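Local atomic coordinates of glutamate--LysW ligase ArgX (Sulfolobus tokodaii, PDB entry 3VPB), a protein that probably uses ATP to link the amino group of glutamate to the gamma-carboxyl of the C-terminal glutamate of the carrier protein LysW in arginine biosynthesis. Residues K115-R120 and H164-Y169; L124-P129 and S138-V143. All blocks are in the same frame, centred on the assembly; numbering follows the deposited sequence. Where two conformers were deposited one is given.

In the fold
Both interactions are built on one small antiparallel sheet of the ATP-grasp domain, whose strands 164-168 and 124-127 are neighbours; their centres lie about 7 Å apart. Interaction 1 lays helix 110-120 against this sheet, and interaction 2, nested within the chain between the two segments of interaction 1, is the hairpin whose strand 138-140 forms one edge of the sheet within this chain. On the helix side they meet at D126, whose OD2 lies 2.6 Å from Y117 OH and 2.6 Å from H164 ND1. On the nucleotide side they meet where Q167 OE1 lies 2.8 Å from K127 NZ, and together they hold the adenine of ADP.

Interaction 1 (K115-R120 and H164-Y169); sequences KAYEQR and HIVQEY. With ADP (adenosine-5'-diphosphate), chain L.
V166 carries the apolar packing between helix 115-120 and strand 164-168, its two methyls dividing the helix between them. CG2 meets A116 CB at 3.9 Å; CG1, anti to the backbone N (chi1 177°), reaches R120 CD at 3.8 Å, and there the R120 and V166 side chains run past each other in opposite directions. Both methyls border the ring of Y117, CG2 at 4.0 Å from CE2.

The R120 chain bends at chi2, which places CD, and again at chi3, which places NE, and its guanidinium lies over the backbone of Q167 and E168. E168 N sits 3.7 Å above the guanidinium plane, over its centre, while Q167 C is displaced toward the rim of the same face. NH2 also touches E168 CB at 3.4 Å. This is van der Waals contact and not a salt bridge: the E168 carboxylate extends away, and its OE2 pairs with K244 and accepts from D103 N.

No hydrogen bond crosses directly from helix to strand. Y117 and H164 cross at about a right angle, and rather than bonding to each other, Y117 OH and H164 ND1 both turn to one oxygen of D126, OD2.

Q167 and E168 also take hold of ADP. Its N6 gives one N-H to Q167 OE1 at 2.8 Å and the other to E168 O at 2.9 Å, a pairing that reads the amino group of adenine. Y169 CD1 adds a close contact with ADP C2 at 3.4 Å.

Helix and strand run nearly parallel, 10° apart. The helix lies in the crossover from strand 104-107 to strand 124-127, and strand 164-168 fits between those two, hydrogen-bonded to both; P37 of a second subunit packs on A116.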
ATOM      1  N   LYS B 115     -13.128 -19.756   6.952  1.00 17.99           N
ATOM      2  CA  LYS B 115     -13.176 -20.972   7.803  1.00 18.80           C
ATOM      3  C   LYS B 115     -13.266 -20.703   9.312  1.00 18.99           C
ATOM      4  O   LYS B 115     -14.046 -21.362  10.032  1.00 18.59           O
ATOM      5  CB  LYS B 115     -11.997 -21.891   7.506  1.00 18.88           C
ATOM      6  CG  LYS B 115     -12.125 -22.573   6.165  1.00 21.67           C
ATOM      7  CD  LYS B 115     -10.870 -23.381   5.811  1.00 25.47           C
ATOM      8  CE  LYS B 115     -10.986 -23.858   4.364  1.00 28.47           C
ATOM      9  NZ  LYS B 115      -9.745 -24.572   3.955  1.00 28.33           N
ATOM     10  N   ALA B 116     -12.472 -19.747   9.786  1.00 19.13           N
ATOM     11  CA  ALA B 116     -12.526 -19.324  11.188  1.00 19.78           C
ATOM     12  C   ALA B 116     -13.902 -18.800  11.596  1.00 20.29           C
ATOM     13  O   ALA B 116     -14.412 -19.179  12.652  1.00 20.43           O
ATOM     14  CB  ALA B 116     -11.435 -18.280  11.507  1.00 19.42           C
ATOM     15  N   TYR B 117     -14.493 -17.927  10.777  1.00 20.14           N
ATOM     16  CA  TYR B 117     -15.853 -17.422  11.037  1.00 21.45           C
ATOM     17  C   TYR B 117     -16.830 -18.576  11.105  1.00 23.49           C
ATOM     18  O   TYR B 117     -17.675 -18.642  12.018  1.00 24.46           O
ATOM     19  CB  TYR B 117     -16.332 -16.451   9.923  1.00 19.90           C
ATOM     20  CG  TYR B 117     -15.498 -15.194   9.698  1.00 18.35           C
ATOM     21  CD1 TYR B 117     -15.685 -14.425   8.528  1.00 17.64           C
ATOM     22  CD2 TYR B 117     -14.541 -14.762  10.621  1.00 18.86           C
ATOM     23  CE1 TYR B 117     -14.937 -13.272   8.301  1.00 17.55           C
ATOM     24  CE2 TYR B 117     -13.767 -13.618  10.391  1.00 17.98           C
ATOM     25  CZ  TYR B 117     -13.986 -12.869   9.225  1.00 18.43           C
ATOM     26  OH  TYR B 117     -13.261 -11.733   8.954  1.00 20.45           O
ATOM     27  N   GLU B 118     -16.718 -19.474  10.128  1.00 25.07           N
ATOM     28  CA  GLU B 118     -17.563 -20.674  10.051  1.00 27.53           C
ATOM     29  C   GLU B 118     -17.404 -21.611  11.259  1.00 28.06           C
ATOM     30  O   GLU B 118     -18.389 -22.228  11.689  1.00 29.20           O
ATOM     31  CB  GLU B 118     -17.326 -21.423   8.734  1.00 27.32           C
ATOM     32  CG  GLU B 118     -17.865 -20.662   7.523  1.00 30.44           C
ATOM     33  CD  GLU B 118     -17.410 -21.223   6.187  1.00 33.15           C
ATOM     34  OE1 GLU B 118     -16.447 -22.039   6.155  1.00 33.36           O
ATOM     35  OE2 GLU B 118     -18.037 -20.842   5.156  1.00 34.02           O
ATOM     36  N   GLN B 119     -16.195 -21.706  11.808  1.00 28.39           N
ATOM     37  CA  GLN B 119     -15.926 -22.585  12.961  1.00 29.37           C
ATOM     38  C   GLN B 119     -16.482 -22.025  14.252  1.00 29.68           C
ATOM     39  O   GLN B 119     -16.947 -22.783  15.102  1.00 29.99           O
ATOM     40  CB  GLN B 119     -14.420 -22.836  13.140  1.00 29.25           C
ATOM     41  CG  GLN B 119     -13.864 -23.865  12.163  1.00 30.82           C
ATOM     42  CD  GLN B 119     -12.353 -24.038  12.243  1.00 32.99           C
ATOM     43  OE1 GLN B 119     -11.724 -24.504  11.286  1.00 34.27           O
ATOM     44  NE2 GLN B 119     -11.768 -23.680  13.378  1.00 34.87           N
ATOM     45  N   ARG B 120     -16.419 -20.699  14.374  1.00 29.60           N
ATOM     46  CA  ARG B 120     -16.781 -19.945  15.578  1.00 30.17           C
ATOM     47  C   ARG B 120     -18.242 -19.507  15.604  1.00 29.15           C
ATOM     48  O   ARG B 120     -18.860 -19.431  16.662  1.00 29.93           O
ATOM     49  CB  ARG B 120     -15.990 -18.650  15.595  1.00 30.76           C
ATOM     50  CG  ARG B 120     -14.681 -18.678  16.243  1.00 33.22           C
ATOM     51  CD  ARG B 120     -14.496 -17.313  16.890  1.00 37.80           C
ATOM     52  NE  ARG B 120     -15.186 -17.329  18.170  1.00 41.92           N
ATOM     53  CZ  ARG B 120     -14.642 -17.787  19.286  1.00 41.12           C
ATOM     54  NH1 ARG B 120     -13.376 -18.217  19.289  1.00 40.45           N
ATOM     55  NH2 ARG B 120     -15.361 -17.791  20.394  1.00 41.89           N
ATOM     56  N   HIS B 164      -5.476 -12.462  10.619  1.00 14.29           N
ATOM     57  CA  HIS B 164      -6.713 -12.189  11.336  1.00 14.41           C
ATOM     58  C   HIS B 164      -6.689 -12.856  12.697  1.00 14.25           C
ATOM     59  O   HIS B 164      -6.529 -14.079  12.763  1.00 14.79           O
ATOM     60  CB  HIS B 164      -7.908 -12.784  10.611  1.00 14.03           C
ATOM     61  CG  HIS B 164      -8.131 -12.242   9.225  1.00 16.23           C
ATOM     62  ND1 HIS B 164      -9.235 -11.490   8.897  1.00 19.85           N
ATOM     63  CD2 HIS B 164      -7.445 -12.425   8.074  1.00 17.48           C
ATOM     64  CE1 HIS B 164      -9.204 -11.197   7.608  1.00 18.43           C
ATOM     65  NE2 HIS B 164      -8.118 -11.739   7.087  1.00 18.95           N
ATOM     66  N   ILE B 165      -6.949 -12.069  13.740  1.00 14.07           N
ATOM     67  CA  ILE B 165      -7.235 -12.623  15.069  1.00 13.98           C
ATOM     68  C   ILE B 165      -8.755 -12.634  15.209  1.00 14.35           C
ATOM     69  O   ILE B 165      -9.371 -11.585  15.324  1.00 14.72           O
ATOM     70  CB  ILE B 165      -6.625 -11.800  16.204  1.00 14.77           C
ATOM     71  CG1 ILE B 165      -5.117 -11.589  15.961  1.00 15.17           C
ATOM     72  CG2 ILE B 165      -6.875 -12.504  17.555  1.00 13.89           C
ATOM     73  CD1 ILE B 165      -4.453 -10.620  16.992  1.00 12.56           C
ATOM     74  N   VAL B 166      -9.337 -13.823  15.176  1.00 14.01           N
ATOM     75  CA  VAL B 166     -10.782 -13.982  15.187  1.00 14.92           C
ATOM     76  C   VAL B 166     -11.163 -14.453  16.577  1.00 14.68           C
ATOM     77  O   VAL B 166     -10.788 -15.550  16.967  1.00 15.39           O
ATOM     78  CB  VAL B 166     -11.194 -15.045  14.160  1.00 15.28           C
ATOM     79  CG1 VAL B 166     -12.710 -15.295  14.204  1.00 16.11           C
ATOM     80  CG2 VAL B 166     -10.707 -14.647  12.730  1.00 15.96           C
ATOM     81  N   GLN B 167     -11.933 -13.656  17.315  1.00 14.80           N
ATOM     82  CA  GLN B 167     -12.148 -14.017  18.716  1.00 14.43           C
ATOM     83  C   GLN B 167     -13.541 -13.739  19.225  1.00 13.23           C
ATOM     84  O   GLN B 167     -14.338 -13.033  18.597  1.00 12.65           O
ATOM     85  CB  GLN B 167     -11.091 -13.372  19.634  1.00 15.72           C
ATOM     86  CG  GLN B 167     -10.700 -11.973  19.282  1.00 18.57           C
ATOM     87  CD  GLN B 167      -9.823 -11.251  20.316  1.00 15.85           C
ATOM     88  OE1 GLN B 167     -10.143 -10.135  20.663  1.00 13.58           O
ATOM     89  NE2 GLN B 167      -8.705 -11.871  20.778  1.00 14.80           N
ATOM     90  N   GLU B 168     -13.830 -14.319  20.369  1.00 13.18           N
ATOM     91  CA  GLU B 168     -15.129 -14.108  21.006  1.00 14.34           C
ATOM     92  C   GLU B 168     -15.303 -12.635  21.343  1.00 14.58           C
ATOM     93  O   GLU B 168     -14.342 -11.940  21.673  1.00 14.85           O
ATOM     94  CB  GLU B 168     -15.263 -14.963  22.271  1.00 14.61           C
ATOM     95  CG  GLU B 168     -14.229 -14.678  23.312  1.00 16.27           C
ATOM     96  CD  GLU B 168     -14.476 -15.442  24.611  1.00 20.55           C
ATOM     97  OE1 GLU B 168     -15.665 -15.581  25.019  1.00 22.85           O
ATOM     98  OE2 GLU B 168     -13.479 -15.889  25.230  1.00 17.83           O
ATOM     99  N   TYR B 169     -16.543 -12.173  21.251  1.00 15.22           N
ATOM    100  CA  TYR B 169     -16.871 -10.806  21.595  1.00 15.65           C
ATOM    101  C   TYR B 169     -17.217 -10.752  23.081  1.00 15.76           C
ATOM    102  O   TYR B 169     -18.113 -11.463  23.530  1.00 16.21           O
ATOM    103  CB  TYR B 169     -18.047 -10.358  20.725  1.00 16.23           C
ATOM    104  CG  TYR B 169     -18.500  -8.953  21.003  1.00 18.30           C
ATOM    105  CD1 TYR B 169     -17.614  -7.878  20.918  1.00 19.40           C
ATOM    106  CD2 TYR B 169     -19.819  -8.700  21.354  1.00 24.91           C
ATOM    107  CE1 TYR B 169     -18.039  -6.574  21.181  1.00 21.48           C
ATOM    108  CE2 TYR B 169     -20.263  -7.399  21.603  1.00 25.55           C
ATOM    109  CZ  TYR B 169     -19.373  -6.356  21.512  1.00 23.62           C
ATOM    110  OH  TYR B 169     -19.823  -5.086  21.775  1.00 27.41           O
TER
HETATM  111  PB  ADP L 500      -6.032  -1.612  20.099  1.00 15.62           P
HETATM  112  O1B ADP L 500      -4.608  -1.997  20.248  1.00 17.75           O
HETATM  113  O2B ADP L 500      -6.614  -0.764  21.218  1.00 18.00           O
HETATM  114  O3B ADP L 500      -6.428  -1.094  18.747  1.00 15.24           O
HETATM  115  PA  ADP L 500      -7.763  -3.632  21.270  1.00 17.66           P
HETATM  116  O1A ADP L 500      -7.691  -5.139  21.044  1.00 17.86           O
HETATM  117  O2A ADP L 500      -7.470  -2.988  22.607  1.00 16.09           O
HETATM  118  O3A ADP L 500      -6.825  -3.017  20.118  1.00 18.44           O
HETATM  119  O5' ADP L 500      -9.240  -3.203  20.806  1.00 17.37           O
HETATM  120  C5' ADP L 500      -9.740  -1.868  20.889  1.00 15.60           C
HETATM  121  C4' ADP L 500     -11.112  -1.874  21.537  1.00 14.35           C
HETATM  122  O4' ADP L 500     -11.953  -2.791  20.830  1.00 16.02           O
HETATM  123  C3' ADP L 500     -11.034  -2.408  22.971  1.00 16.64           C
HETATM  124  O3' ADP L 500     -10.814  -1.342  23.903  1.00 17.50           O
HETATM  125  C2' ADP L 500     -12.393  -3.035  23.166  1.00 17.85           C
HETATM  126  O2' ADP L 500     -13.364  -2.032  23.496  1.00 19.01           O
HETATM  127  C1' ADP L 500     -12.715  -3.540  21.784  1.00 15.54           C
HETATM  128  N9  ADP L 500     -12.351  -4.964  21.653  1.00 13.90           N
HETATM  129  C8  ADP L 500     -11.234  -5.488  21.087  1.00 12.45           C
HETATM  130  N7  ADP L 500     -11.314  -6.826  21.122  1.00 13.28           N
HETATM  131  C5  ADP L 500     -12.485  -7.157  21.703  1.00 12.49           C
HETATM  132  C6  ADP L 500     -13.175  -8.399  22.073  1.00 11.34           C
HETATM  133  N6  ADP L 500     -12.619  -9.588  21.775  1.00 13.62           N
HETATM  134  N1  ADP L 500     -14.417  -8.308  22.636  1.00 14.72           N
HETATM  135  C2  ADP L 500     -14.995  -7.135  22.918  1.00 12.00           C
HETATM  136  N3  ADP L 500     -14.386  -5.956  22.631  1.00 14.50           N
HETATM  137  C4  ADP L 500     -13.158  -5.932  22.046  1.00 12.76           C

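Interaction 2 (L124-P129 and S138-V143); sequences LIDKPP and SLIRDV. With ADP (adenosine-5'-diphosphate), chain L.
D126 OD2 is gripped by Y117 OH and H164 ND1, while OD1 forms a salt bridge with R153; the carboxylate is buried, and these partners satisfy it. D126 stands on strand 124-127 of a beta hairpin, whose other arm is strand 138-140 and whose connection includes G134, a backbone donor to ADP in this ATP-grasp domain.

Two antiparallel hydrogen-bonded pairs hold the arms. Between L124 and I140 the bond from I140 N to L124 O is short and straight, 2.7 Å with 170° at the hydrogen, and L124 N returns one to I140 O. D126 N and S138 O pair at 2.9 Å, and S138 N gives one back to D126 O.

On the D126 face, I140 lies alongside both L124 and D126. L124 CD1 rests on I140 CB at 3.6 Å, and I140 CD1 presses on D126 CB at 3.4 Å. S138 OG bonds to T148 of a third subunit.

The opposite face belongs to I125 and L139, which cross obliquely and touch through their CD1 methyls. I125 also meets the base, its CG1 3.7 Å from ADP C6. K127 runs extended beyond CG toward the nucleotide, and its NZ bridges base and alpha-phosphate, 2.9 Å from ADP N7 and 2.8 Å from ADP O1A.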
ATOM      1  N   LEU B 124     -18.480 -12.070  16.296  1.00 16.75           N
ATOM      2  CA  LEU B 124     -17.072 -12.199  16.656  1.00 16.10           C
ATOM      3  C   LEU B 124     -16.359 -10.874  16.434  1.00 15.14           C
ATOM      4  O   LEU B 124     -16.861  -9.974  15.748  1.00 14.65           O
ATOM      5  CB  LEU B 124     -16.396 -13.318  15.838  1.00 16.53           C
ATOM      6  CG  LEU B 124     -16.484 -13.323  14.330  1.00 19.98           C
ATOM      7  CD1 LEU B 124     -15.332 -12.488  13.742  1.00 20.50           C
ATOM      8  CD2 LEU B 124     -16.401 -14.804  13.858  1.00 20.16           C
ATOM      9  N   ILE B 125     -15.166 -10.763  17.008  1.00 14.97           N
ATOM     10  CA  ILE B 125     -14.254  -9.656  16.706  1.00 15.16           C
ATOM     11  C   ILE B 125     -13.125 -10.172  15.813  1.00 14.45           C
ATOM     12  O   ILE B 125     -12.600 -11.224  16.033  1.00 14.46           O
ATOM     13  CB  ILE B 125     -13.693  -9.047  18.025  1.00 15.77           C
ATOM     14  CG1 ILE B 125     -14.817  -8.293  18.739  1.00 16.73           C
ATOM     15  CG2 ILE B 125     -12.397  -8.183  17.811  1.00 17.29           C
ATOM     16  CD1 ILE B 125     -15.017  -6.812  18.299  1.00 18.93           C
ATOM     17  N   ASP B 126     -12.806  -9.434  14.760  1.00 14.27           N
ATOM     18  CA  ASP B 126     -11.660  -9.772  13.903  1.00 14.00           C
ATOM     19  C   ASP B 126     -10.757  -8.537  13.903  1.00 14.18           C
ATOM     20  O   ASP B 126     -11.156  -7.455  13.486  1.00 13.51           O
ATOM     21  CB  ASP B 126     -12.141 -10.111  12.487  1.00 15.45           C
ATOM     22  CG  ASP B 126     -11.007 -10.497  11.544  1.00 16.11           C
ATOM     23  OD1 ASP B 126      -9.850 -10.082  11.789  1.00 14.64           O
ATOM     24  OD2 ASP B 126     -11.281 -11.156  10.504  1.00 17.83           O
ATOM     25  N   LYS B 127      -9.539  -8.689  14.408  1.00 12.29           N
ATOM     26  CA  LYS B 127      -8.609  -7.576  14.405  1.00 12.62           C
ATOM     27  C   LYS B 127      -7.226  -8.057  13.988  1.00 13.49           C
ATOM     28  O   LYS B 127      -6.910  -9.244  14.129  1.00 12.75           O
ATOM     29  CB  LYS B 127      -8.583  -6.869  15.774  1.00 13.22           C
ATOM     30  CG  LYS B 127      -8.060  -7.779  16.904  1.00 11.51           C
ATOM     31  CD  LYS B 127      -8.458  -7.232  18.285  1.00 13.86           C
ATOM     32  CE  LYS B 127      -7.971  -8.181  19.382  1.00 14.67           C
ATOM     33  NZ  LYS B 127      -8.588  -7.766  20.716  1.00 13.51           N
ATOM     34  N   PRO B 128      -6.405  -7.144  13.460  1.00 14.19           N
ATOM     35  CA  PRO B 128      -5.055  -7.567  13.066  1.00 14.68           C
ATOM     36  C   PRO B 128      -4.126  -7.577  14.294  1.00 14.78           C
ATOM     37  O   PRO B 128      -4.474  -6.968  15.310  1.00 14.81           O
ATOM     38  CB  PRO B 128      -4.616  -6.483  12.083  1.00 14.82           C
ATOM     39  CG  PRO B 128      -5.848  -5.700  11.722  1.00 16.52           C
ATOM     40  CD  PRO B 128      -6.761  -5.809  12.930  1.00 15.87           C
ATOM     41  N   PRO B 129      -2.954  -8.213  14.184  1.00 15.25           N
ATOM     42  CA  PRO B 129      -2.016  -8.246  15.298  1.00 15.96           C
ATOM     43  C   PRO B 129      -1.316  -6.921  15.553  1.00 16.69           C
ATOM     44  O   PRO B 129      -0.836  -6.695  16.648  1.00 16.59           O
ATOM     45  CB  PRO B 129      -1.013  -9.336  14.885  1.00 16.27           C
ATOM     46  CG  PRO B 129      -1.040  -9.348  13.396  1.00 15.86           C
ATOM     47  CD  PRO B 129      -2.488  -9.027  13.046  1.00 16.31           C
ATOM     48  N   SER B 138     -12.695  -5.008  14.168  1.00 13.93           N
ATOM     49  CA  SER B 138     -13.970  -5.089  13.457  1.00 15.44           C
ATOM     50  C   SER B 138     -14.908  -6.037  14.166  1.00 16.65           C
ATOM     51  O   SER B 138     -14.509  -7.138  14.557  1.00 16.19           O
ATOM     52  CB  SER B 138     -13.744  -5.606  12.059  1.00 15.81           C
ATOM     53  OG  SER B 138     -12.979  -4.701  11.318  1.00 15.66           O
ATOM     54  N   LEU B 139     -16.144  -5.585  14.332  1.00 18.13           N
ATOM     55  CA  LEU B 139     -17.222  -6.398  14.885  1.00 19.45           C
ATOM     56  C   LEU B 139     -17.890  -7.106  13.705  1.00 20.98           C
ATOM     57  O   LEU B 139     -18.352  -6.435  12.747  1.00 22.51           O
ATOM     58  CB  LEU B 139     -18.203  -5.498  15.696  1.00 21.26           C
ATOM     59  CG  LEU B 139     -19.360  -6.131  16.500  1.00 22.43           C
ATOM     60  CD1 LEU B 139     -18.865  -7.250  17.418  1.00 25.01           C
ATOM     61  CD2 LEU B 139     -20.183  -5.101  17.296  1.00 24.89           C
ATOM     62  N   ILE B 140     -17.904  -8.439  13.732  1.00 19.42           N
ATOM     63  CA  ILE B 140     -18.459  -9.237  12.639  1.00 20.15           C
ATOM     64  C   ILE B 140     -19.661 -10.044  13.121  1.00 19.58           C
ATOM     65  O   ILE B 140     -19.549 -10.943  13.968  1.00 19.61           O
ATOM     66  CB  ILE B 140     -17.415 -10.130  11.960  1.00 20.13           C
ATOM     67  CG1 ILE B 140     -16.253  -9.248  11.429  1.00 20.74           C
ATOM     68  CG2 ILE B 140     -18.050 -10.928  10.791  1.00 20.77           C
ATOM     69  CD1 ILE B 140     -15.121  -9.999  10.877  1.00 24.34           C
ATOM     70  N   ARG B 141     -20.811  -9.706  12.570  1.00 19.59           N
ATOM     71  CA  ARG B 141     -22.071 -10.203  13.140  1.00 19.95           C
ATOM     72  C   ARG B 141     -22.826 -11.113  12.191  1.00 19.96           C
ATOM     73  O   ARG B 141     -23.800 -11.735  12.587  1.00 19.09           O
ATOM     74  CB  ARG B 141     -22.919  -9.032  13.617  1.00 20.19           C
ATOM     75  CG  ARG B 141     -22.247  -8.300  14.775  1.00 21.62           C
ATOM     76  CD  ARG B 141     -22.708  -6.917  14.866  1.00 23.62           C
ATOM     77  NE  ARG B 141     -22.328  -6.091  13.715  1.00 22.90           N
ATOM     78  CZ  ARG B 141     -22.725  -4.832  13.586  1.00 24.19           C
ATOM     79  NH1 ARG B 141     -23.496  -4.291  14.536  1.00 24.63           N
ATOM     80  NH2 ARG B 141     -22.368  -4.120  12.522  1.00 22.01           N
ATOM     81  N   ASP B 142     -22.366 -11.198  10.944  1.00 19.95           N
ATOM     82  CA  ASP B 142     -22.947 -12.101   9.950  1.00 20.09           C
ATOM     83  C   ASP B 142     -21.967 -12.337   8.801  1.00 19.71           C
ATOM     84  O   ASP B 142     -20.912 -11.700   8.760  1.00 17.87           O
ATOM     85  CB  ASP B 142     -24.324 -11.621   9.450  1.00 21.05           C
ATOM     86  CG  ASP B 142     -24.273 -10.302   8.678  1.00 23.32           C
ATOM     87  OD1 ASP B 142     -23.346 -10.049   7.899  1.00 21.94           O
ATOM     88  OD2 ASP B 142     -25.218  -9.505   8.844  1.00 31.06           O
ATOM     89  N   VAL B 143     -22.323 -13.237   7.880  1.00 19.54           N
ATOM     90  CA  VAL B 143     -21.412 -13.630   6.800  0.50 19.86           C
ATOM     91  C   VAL B 143     -21.157 -12.514   5.777  1.00 19.47           C
ATOM     92  O   VAL B 143     -20.101 -12.486   5.151  1.00 19.13           O
ATOM     93  CB  VAL B 143     -21.896 -14.879   6.025  0.50 19.93           C
ATOM     94  CG1 VAL B 143     -20.701 -15.605   5.432  0.50 19.49           C
ATOM     95  CG2 VAL B 143     -22.696 -15.808   6.919  0.50 21.19           C
TER
HETATM   96  PB  ADP L 500      -6.032  -1.612  20.099  1.00 15.62           P
HETATM   97  O1B ADP L 500      -4.608  -1.997  20.248  1.00 17.75           O
HETATM   98  O2B ADP L 500      -6.614  -0.764  21.218  1.00 18.00           O
HETATM   99  O3B ADP L 500      -6.428  -1.094  18.747  1.00 15.24           O
HETATM  100  PA  ADP L 500      -7.763  -3.632  21.270  1.00 17.66           P
HETATM  101  O1A ADP L 500      -7.691  -5.139  21.044  1.00 17.86           O
HETATM  102  O2A ADP L 500      -7.470  -2.988  22.607  1.00 16.09           O
HETATM  103  O3A ADP L 500      -6.825  -3.017  20.118  1.00 18.44           O
HETATM  104  O5' ADP L 500      -9.240  -3.203  20.806  1.00 17.37           O
HETATM  105  C5' ADP L 500      -9.740  -1.868  20.889  1.00 15.60           C
HETATM  106  C4' ADP L 500     -11.112  -1.874  21.537  1.00 14.35           C
HETATM  107  O4' ADP L 500     -11.953  -2.791  20.830  1.00 16.02           O
HETATM  108  C3' ADP L 500     -11.034  -2.408  22.971  1.00 16.64           C
HETATM  109  O3' ADP L 500     -10.814  -1.342  23.903  1.00 17.50           O
HETATM  110  C2' ADP L 500     -12.393  -3.035  23.166  1.00 17.85           C
HETATM  111  O2' ADP L 500     -13.364  -2.032  23.496  1.00 19.01           O
HETATM  112  C1' ADP L 500     -12.715  -3.540  21.784  1.00 15.54           C
HETATM  113  N9  ADP L 500     -12.351  -4.964  21.653  1.00 13.90           N
HETATM  114  C8  ADP L 500     -11.234  -5.488  21.087  1.00 12.45           C
HETATM  115  N7  ADP L 500     -11.314  -6.826  21.122  1.00 13.28           N
HETATM  116  C5  ADP L 500     -12.485  -7.157  21.703  1.00 12.49           C
HETATM  117  C6  ADP L 500     -13.175  -8.399  22.073  1.00 11.34           C
HETATM  118  N6  ADP L 500     -12.619  -9.588  21.775  1.00 13.62           N
HETATM  119  N1  ADP L 500     -14.417  -8.308  22.636  1.00 14.72           N
HETATM  120  C2  ADP L 500     -14.995  -7.135  22.918  1.00 12.00           C
HETATM  121  N3  ADP L 500     -14.386  -5.956  22.631  1.00 14.50           N
HETATM  122  C4  ADP L 500     -13.158  -5.932  22.046  1.00 12.76           C